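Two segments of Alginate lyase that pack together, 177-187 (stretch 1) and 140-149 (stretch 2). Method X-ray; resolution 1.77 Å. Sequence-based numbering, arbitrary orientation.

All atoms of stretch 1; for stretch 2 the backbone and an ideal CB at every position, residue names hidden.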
ATOM      1  N   GLN A 177     -11.032  -4.400   4.252  1.00  7.52           N
ATOM      2  CA  GLN A 177     -11.290  -5.797   3.927  1.00  9.34           C
ATOM      3  C   GLN A 177      -9.963  -6.502   3.680  1.00  8.27           C
ATOM      4  O   GLN A 177      -9.094  -5.965   2.998  1.00  9.59           O
ATOM      5  CB  GLN A 177     -12.196  -5.911   2.694  1.00  7.94           C
ATOM      6  CG  GLN A 177     -13.368  -4.946   2.703  1.00  8.93           C
ATOM      7  CD  GLN A 177     -14.231  -5.128   3.934  1.00  9.27           C
ATOM      8  OE1 GLN A 177     -14.636  -6.247   4.256  1.00 11.50           O
ATOM      9  NE2 GLN A 177     -14.484  -4.040   4.645  1.00 11.07           N
ATOM     10  N   SER A 178      -9.787  -7.688   4.250  1.00  8.42           N
ATOM     11  CA  SER A 178      -8.574  -8.465   3.997  1.00  8.28           C
ATOM     12  C   SER A 178      -8.821  -9.396   2.827  1.00  8.17           C
ATOM     13  O   SER A 178      -9.671 -10.284   2.906  1.00 10.15           O
ATOM     14  CB  SER A 178      -8.154  -9.266   5.235  1.00  8.18           C
ATOM     15  OG  SER A 178      -7.772  -8.389   6.275  1.00 10.68           O
ATOM     16  N   LEU A 179      -8.083  -9.179   1.742  1.00  7.97           N
ATOM     17  CA  LEU A 179      -8.211 -10.018   0.547  1.00  8.92           C
ATOM     18  C   LEU A 179      -6.928 -10.791   0.287  1.00 10.60           C
ATOM     19  O   LEU A 179      -5.837 -10.211   0.210  1.00 10.65           O
ATOM     20  CB  LEU A 179      -8.560  -9.164  -0.674  1.00  8.29           C
ATOM     21  CG  LEU A 179     -10.014  -8.681  -0.627  1.00 13.45           C
ATOM     22  CD1 LEU A 179     -10.049  -7.173  -0.763  1.00 16.02           C
ATOM     23  CD2 LEU A 179     -10.833  -9.326  -1.721  1.00 17.35           C
ATOM     24  N   GLY A 180      -7.068 -12.105   0.164  1.00  8.81           N
ATOM     25  CA  GLY A 180      -5.954 -12.955  -0.193  1.00  8.32           C
ATOM     26  C   GLY A 180      -4.937 -13.180   0.906  1.00 12.12           C
ATOM     27  O   GLY A 180      -3.786 -13.483   0.612  1.00  9.21           O
ATOM     28  N   ARG A 181      -5.344 -13.038   2.163  1.00  7.90           N
ATOM     29  CA  ARG A 181      -4.399 -13.173   3.269  1.00 10.03           C
ATOM     30  C   ARG A 181      -3.739 -14.542   3.240  1.00 12.35           C
ATOM     31  O   ARG A 181      -4.413 -15.574   3.167  1.00 12.86           O
ATOM     32  CB  ARG A 181      -5.081 -12.940   4.619  1.00  8.05           C
ATOM     33  CG  ARG A 181      -4.107 -12.877   5.801  1.00 10.38           C
ATOM     34  CD  ARG A 181      -4.847 -12.850   7.138  1.00 12.75           C
ATOM     35  NE  ARG A 181      -5.675 -11.654   7.296  1.00 10.57           N
ATOM     36  CZ  ARG A 181      -6.457 -11.432   8.349  1.00 11.42           C
ATOM     37  NH1 ARG A 181      -6.519 -12.331   9.326  1.00 13.17           N
ATOM     38  NH2 ARG A 181      -7.186 -10.328   8.425  1.00 11.39           N
ATOM     39  N   GLY A 182      -2.410 -14.538   3.261  1.00 14.04           N
ATOM     40  CA  GLY A 182      -1.641 -15.770   3.287  1.00 10.74           C
ATOM     41  C   GLY A 182      -1.291 -16.332   1.926  1.00 14.22           C
ATOM     42  O   GLY A 182      -0.533 -17.305   1.836  1.00 13.84           O
ATOM     43  N   LYS A 183      -1.837 -15.740   0.865  1.00  8.61           N
ATOM     44  CA  LYS A 183      -1.546 -16.204  -0.490  1.00  8.44           C
ATOM     45  C   LYS A 183      -0.153 -15.787  -0.935  1.00 13.58           C
ATOM     46  O   LYS A 183       0.403 -16.352  -1.873  1.00 17.57           O
ATOM     47  CB  LYS A 183      -2.599 -15.693  -1.468  1.00 11.64           C
ATOM     48  CG  LYS A 183      -3.968 -16.304  -1.193  1.00 19.49           C
ATOM     49  CD  LYS A 183      -4.816 -16.381  -2.443  1.00 21.81           C
ATOM     50  CE  LYS A 183      -6.169 -17.022  -2.148  1.00 29.73           C
ATOM     51  NZ  LYS A 183      -6.042 -18.409  -1.612  1.00 31.90           N
ATOM     52  N   PHE A 184       0.398 -14.785  -0.265  1.00 12.31           N
ATOM     53  CA  PHE A 184       1.813 -14.458  -0.404  1.00 13.79           C
ATOM     54  C   PHE A 184       2.326 -14.155   0.991  1.00 13.74           C
ATOM     55  O   PHE A 184       1.540 -13.936   1.900  1.00 13.09           O
ATOM     56  CB  PHE A 184       2.047 -13.281  -1.367  1.00 12.92           C
ATOM     57  CG  PHE A 184       1.146 -12.094  -1.123  1.00 14.08           C
ATOM     58  CD1 PHE A 184      -0.115 -12.035  -1.698  1.00 11.79           C
ATOM     59  CD2 PHE A 184       1.564 -11.036  -0.330  1.00 12.69           C
ATOM     60  CE1 PHE A 184      -0.948 -10.949  -1.482  1.00 13.03           C
ATOM     61  CE2 PHE A 184       0.739  -9.935  -0.114  1.00 12.76           C
ATOM     62  CZ  PHE A 184      -0.519  -9.896  -0.683  1.00 12.43           C
ATOM     63  N   ARG A 185       3.639 -14.170   1.171  1.00 11.89           N
ATOM     64  CA  ARG A 185       4.197 -14.018   2.504  1.00 13.38           C
ATOM     65  C   ARG A 185       5.500 -13.245   2.427  1.00 17.99           C
ATOM     66  O   ARG A 185       6.243 -13.357   1.454  1.00 20.52           O
ATOM     67  CB  ARG A 185       4.423 -15.387   3.174  1.00 15.82           C
ATOM     68  CG  ARG A 185       5.009 -15.304   4.599  1.00 25.63           C
ATOM     69  CD  ARG A 185       5.129 -16.668   5.297  1.00 25.44           C
ATOM     70  NE  ARG A 185       3.896 -17.051   5.986  1.00 25.98           N
ATOM     71  CZ  ARG A 185       3.804 -18.013   6.906  1.00 29.71           C
ATOM     72  NH1 ARG A 185       4.876 -18.705   7.272  1.00 31.14           N
ATOM     73  NH2 ARG A 185       2.632 -18.281   7.466  1.00 28.80           N
ATOM     74  N   PHE A 186       5.749 -12.451   3.457  1.00 10.68           N
ATOM     75  CA  PHE A 186       6.965 -11.669   3.565  1.00 11.00           C
ATOM     76  C   PHE A 186       7.961 -12.377   4.465  1.00 14.39           C
ATOM     77  O   PHE A 186       7.576 -12.986   5.466  1.00 13.16           O
ATOM     78  CB  PHE A 186       6.642 -10.278   4.095  1.00  9.05           C
ATOM     79  CG  PHE A 186       5.639  -9.548   3.259  1.00  8.89           C
ATOM     80  CD1 PHE A 186       5.971  -9.120   1.979  1.00 11.40           C
ATOM     81  CD2 PHE A 186       4.372  -9.290   3.742  1.00  9.07           C
ATOM     82  CE1 PHE A 186       5.044  -8.442   1.191  1.00 13.08           C
ATOM     83  CE2 PHE A 186       3.445  -8.616   2.960  1.00  8.26           C
ATOM     84  CZ  PHE A 186       3.778  -8.197   1.687  1.00 10.50           C
ATOM     85  N   MET A 187       9.238 -12.292   4.102  1.00 12.21           N
ATOM     86  CA  MET A 187      10.300 -12.968   4.843  1.00  9.80           C
ATOM     87  C   MET A 187      11.241 -11.980   5.502  1.00 14.97           C
ATOM     88  O   MET A 187      11.664 -11.008   4.880  1.00 14.98           O
ATOM     89  CB  MET A 187      11.093 -13.887   3.913  1.00 13.53           C
ATOM     90  CG  MET A 187      10.234 -14.895   3.179  1.00 19.16           C
ATOM     91  SD  MET A 187      11.227 -16.041   2.205  1.00 22.27           S
ATOM     92  CE  MET A 187      12.038 -16.970   3.501  1.00 20.05           C
ATOM     93  N   UNK A 140      -3.947  -0.368   0.035  1.00  6.11           N
ATOM     94  CA  UNK A 140      -2.699  -0.741   0.705  1.00  3.34           C
ATOM     95  C   UNK A 140      -2.538  -2.260   0.821  1.00  5.53           C
ATOM     96  O   UNK A 140      -3.491  -3.021   0.660  1.00  5.82           O
ATOM     97  CB  UNK A 140      -2.645  -0.108   2.097  1.00  3.34           C
ATOM     98  N   UNK A 141      -1.306  -2.689   1.073  1.00  4.85           N
ATOM     99  CA  UNK A 141      -1.045  -4.072   1.456  1.00  7.28           C
ATOM    100  C   UNK A 141      -0.913  -4.107   2.969  1.00  6.77           C
ATOM    101  O   UNK A 141      -0.739  -3.065   3.611  1.00  5.15           O
ATOM    102  CB  UNK A 141       0.209  -4.623   0.773  1.00  7.28           C
ATOM    103  N   UNK A 142      -1.029  -5.291   3.554  1.00  8.41           N
ATOM    104  CA  UNK A 142      -0.700  -5.452   4.962  1.00  5.64           C
ATOM    105  C   UNK A 142       0.143  -6.691   5.130  1.00  8.41           C
ATOM    106  O   UNK A 142       0.051  -7.608   4.317  1.00  7.74           O
ATOM    107  CB  UNK A 142      -1.962  -5.533   5.824  1.00  5.64           C
ATOM    108  N   UNK A 143       0.987  -6.709   6.156  1.00  7.69           N
ATOM    109  CA  UNK A 143       1.508  -7.985   6.630  1.00  8.24           C
ATOM    110  C   UNK A 143       0.671  -8.385   7.827  1.00 10.86           C
ATOM    111  O   UNK A 143      -0.092  -7.580   8.378  1.00  7.60           O
ATOM    112  CB  UNK A 143       2.994  -7.901   6.986  1.00  8.24           C
ATOM    113  N   UNK A 144       0.781  -9.651   8.188  1.00 11.32           N
ATOM    114  CA  UNK A 144       0.039 -10.184   9.305  1.00  8.56           C
ATOM    115  C   UNK A 144       0.972 -11.051  10.116  1.00 10.57           C
ATOM    116  O   UNK A 144       2.191 -11.042   9.902  1.00 10.59           O
ATOM    117  CB  UNK A 144      -1.189 -10.969   8.840  1.00  8.56           C
ATOM    118  N   UNK A 145       0.391 -11.777  11.062  1.00 11.56           N
ATOM    119  CA  UNK A 145       1.102 -12.802  11.804  1.00 10.19           C
ATOM    120  C   UNK A 145       2.012 -13.625  10.893  1.00 13.28           C
ATOM    121  O   UNK A 145       1.595 -14.043   9.812  1.00 10.86           O
ATOM    122  CB  UNK A 145       0.107 -13.717  12.521  1.00 10.19           C
ATOM    123  N   UNK A 146       3.254 -13.842  11.327  1.00 14.65           N
ATOM    124  CA  UNK A 146       4.227 -14.671  10.601  1.00 13.74           C
ATOM    125  C   UNK A 146       4.590 -14.130   9.216  1.00 14.55           C
ATOM    126  O   UNK A 146       5.135 -14.853   8.378  1.00 13.56           O
ATOM    127  CB  UNK A 146       3.676 -16.091  10.453  1.00 13.74           C
ATOM    128  N   UNK A 147       4.308 -12.852   8.974  1.00 11.82           N
ATOM    129  CA  UNK A 147       4.628 -12.264   7.688  1.00 14.88           C
ATOM    130  C   UNK A 147       3.681 -12.591   6.538  1.00 12.91           C
ATOM    131  O   UNK A 147       3.959 -12.225   5.388  1.00 10.98           O
ATOM    132  CB  UNK A 147       6.040 -12.702   7.294  1.00 14.88           C
ATOM    133  N   UNK A 148       2.581 -13.284   6.823  1.00  9.25           N
ATOM    134  CA  UNK A 148       1.547 -13.473   5.802  1.00 10.35           C
ATOM    135  C   UNK A 148       1.135 -12.110   5.222  1.00  9.31           C
ATOM    136  O   UNK A 148       0.973 -11.152   5.958  1.00 11.43           O
ATOM    137  CB  UNK A 148       0.334 -14.197   6.389  1.00 10.35           C
ATOM    138  N   UNK A 149       0.967 -12.033   3.909  1.00 10.01           N
ATOM    139  CA  UNK A 149       0.544 -10.788   3.290  1.00  7.79           C
ATOM    140  C   UNK A 149      -0.908 -10.789   2.854  1.00  9.09           C
ATOM    141  O   UNK A 149      -1.539 -11.841   2.744  1.00  9.61           O
ATOM    142  CB  UNK A 149       1.434 -10.487   2.082  1.00  7.79           C
TER

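Position 140 lies in a strand that begins earlier in the chain, and nothing of stretch 1 lies within reach of its CB, so this contact sets no rule there. It is R140.

At 141 the CB points toward stretch 1, 5.1 Å from F186 CZ and 5.4 Å from F184 CE2. Two aromatic rings and no polar partner ask for a medium or large apolar side chain. The residue is L141, and its CD2 lies 4.4 Å from both F184 CE2 and F186 CZ.

Position 142 points away, leaving the choice open as far as stretch 1 goes; it is M142.

At 143 the CB points sideways, 3.8 Å from F186 CD2. Many residues could offer that methylene, provided the rest turns off. W143 does so: its CB touches the F186 ring, while chi1 near 72° (p) leads the indole away.

Position 144 points toward stretch 1, its CB 4.5 Å from R181 CD, with S178 OG farther along. A long polar chain would suit, and an acid might seem the obvious answer to R181. The deposited R144 instead brings a like charge: its NE lies over one face of the R181 guanidinium, 3.5 Å from R181 NH2. Its NH1 comes 3.3 Å from S178 OG, the hydroxyl that accepts a hydrogen bond from R181 NH2 (3.0 Å).

The CB at 145 has nothing of stretch 1 within 5.5 Å, so this contact does not restrict the side chain; it is K145.

At 146 phi is positive (63°), favouring glycine, asparagine or aspartate, and the CB is 3.8 Å from R185 NH2, which makes an acid attractive. D146 fits both, though its OD2 stays 4.5 Å from R185 NH2, an attraction of charges without a directed N-H.

Position 147 must be glycine. A CB would sit 2.4 Å from F186 O and, at phi 78°, jam against the preceding carbonyl. G147 lets the backbones close, with F186 N donating to G147 O at 2.6 Å.

At 148 the CB points sideways, 4.6 Å from R185 NE; a short acid is the natural reply. D148 forms a salt bridge, R185 NE to D148 OD1 at 2.7 Å, and a water joins OD1 to G182 O.

Position 149 points toward stretch 1, where a CB would clash with F184 CE2 (2.4 Å) and F186 CE2 (2.9 Å), so only glycine suits. G149 leaves room for both rings, and its backbone works both ways: G149 N donates to F184 O (2.8 Å), while G149 O accepts from G182 N (2.9 Å).

Stretch 2, residues 140-149: RLMWRKDGDG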
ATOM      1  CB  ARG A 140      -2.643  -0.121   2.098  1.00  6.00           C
ATOM      2  CG  ARG A 140      -2.581   1.391   2.089  1.00  5.45           C
ATOM      3  CD  ARG A 140      -2.690   1.915   3.497  1.00  9.30           C
ATOM      4  NE  ARG A 140      -4.045   1.766   4.036  1.00  5.95           N
ATOM      5  CZ  ARG A 140      -4.429   2.179   5.237  1.00  7.98           C
ATOM      6  NH1 ARG A 140      -3.570   2.790   6.053  1.00  7.94           N
ATOM      7  NH2 ARG A 140      -5.688   1.979   5.620  1.00  7.75           N
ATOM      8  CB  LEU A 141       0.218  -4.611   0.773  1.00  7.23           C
ATOM      9  CG  LEU A 141       0.119  -5.186  -0.648  1.00  7.42           C
ATOM     10  CD1 LEU A 141      -0.412  -4.149  -1.614  1.00 11.48           C
ATOM     11  CD2 LEU A 141       1.496  -5.681  -1.114  1.00  7.26           C
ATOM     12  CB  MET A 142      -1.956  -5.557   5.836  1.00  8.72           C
ATOM     13  CG  MET A 142      -2.501  -4.218   6.319  1.00  7.31           C
ATOM     14  SD  MET A 142      -3.694  -4.389   7.673  1.00  7.19           S
ATOM     15  CE  MET A 142      -2.665  -5.058   8.975  1.00  8.10           C
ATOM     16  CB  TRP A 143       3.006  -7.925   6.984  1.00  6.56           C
ATOM     17  CG  TRP A 143       3.356  -7.176   8.247  1.00  7.61           C
ATOM     18  CD1 TRP A 143       3.336  -7.656   9.534  1.00  7.33           C
ATOM     19  CD2 TRP A 143       3.808  -5.821   8.335  1.00  9.47           C
ATOM     20  NE1 TRP A 143       3.729  -6.672  10.413  1.00  8.05           N
ATOM     21  CE2 TRP A 143       4.033  -5.539   9.701  1.00  8.55           C
ATOM     22  CE3 TRP A 143       4.043  -4.815   7.388  1.00  8.49           C
ATOM     23  CZ2 TRP A 143       4.475  -4.291  10.143  1.00 10.55           C
ATOM     24  CZ3 TRP A 143       4.491  -3.578   7.832  1.00 10.24           C
ATOM     25  CH2 TRP A 143       4.697  -3.326   9.198  1.00  9.45           C
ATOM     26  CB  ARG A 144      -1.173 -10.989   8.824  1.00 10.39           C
ATOM     27  CG  ARG A 144      -2.267 -10.157   8.162  1.00 10.39           C
ATOM     28  CD  ARG A 144      -3.112  -9.413   9.194  1.00  8.00           C
ATOM     29  NE  ARG A 144      -4.116  -8.555   8.564  1.00  9.88           N
ATOM     30  CZ  ARG A 144      -4.953  -7.763   9.235  1.00  8.76           C
ATOM     31  NH1 ARG A 144      -5.827  -7.001   8.585  1.00  5.73           N
ATOM     32  NH2 ARG A 144      -4.917  -7.735  10.561  1.00  9.93           N
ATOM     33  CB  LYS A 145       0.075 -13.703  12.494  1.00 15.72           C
ATOM     34  CG  LYS A 145       0.642 -14.877  13.226  1.00 24.49           C
ATOM     35  CD  LYS A 145      -0.460 -15.872  13.587  1.00 37.47           C
ATOM     36  CE  LYS A 145      -1.688 -15.159  14.157  1.00 40.99           C
ATOM     37  NZ  LYS A 145      -2.793 -16.110  14.473  1.00 37.92           N
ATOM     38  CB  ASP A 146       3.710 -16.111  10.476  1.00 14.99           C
ATOM     39  CG  ASP A 146       3.386 -16.736  11.832  1.00 23.72           C
ATOM     40  OD1 ASP A 146       4.129 -16.467  12.802  1.00 23.12           O
ATOM     41  OD2 ASP A 146       2.386 -17.484  11.929  1.00 23.86           O
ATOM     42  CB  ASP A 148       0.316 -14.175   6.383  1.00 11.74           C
ATOM     43  CG  ASP A 148       0.482 -15.684   6.475  1.00 19.75           C
ATOM     44  OD1 ASP A 148       1.316 -16.246   5.734  1.00 17.94           O
ATOM     45  OD2 ASP A 148      -0.237 -16.302   7.291  1.00 18.58           O
TER
HETATM   46  O   HOH W   1       7.897 -14.872   7.324  1.00 18.30           O
HETATM   47  O   HOH W   2       0.311 -18.514   3.856  1.00 31.16           O
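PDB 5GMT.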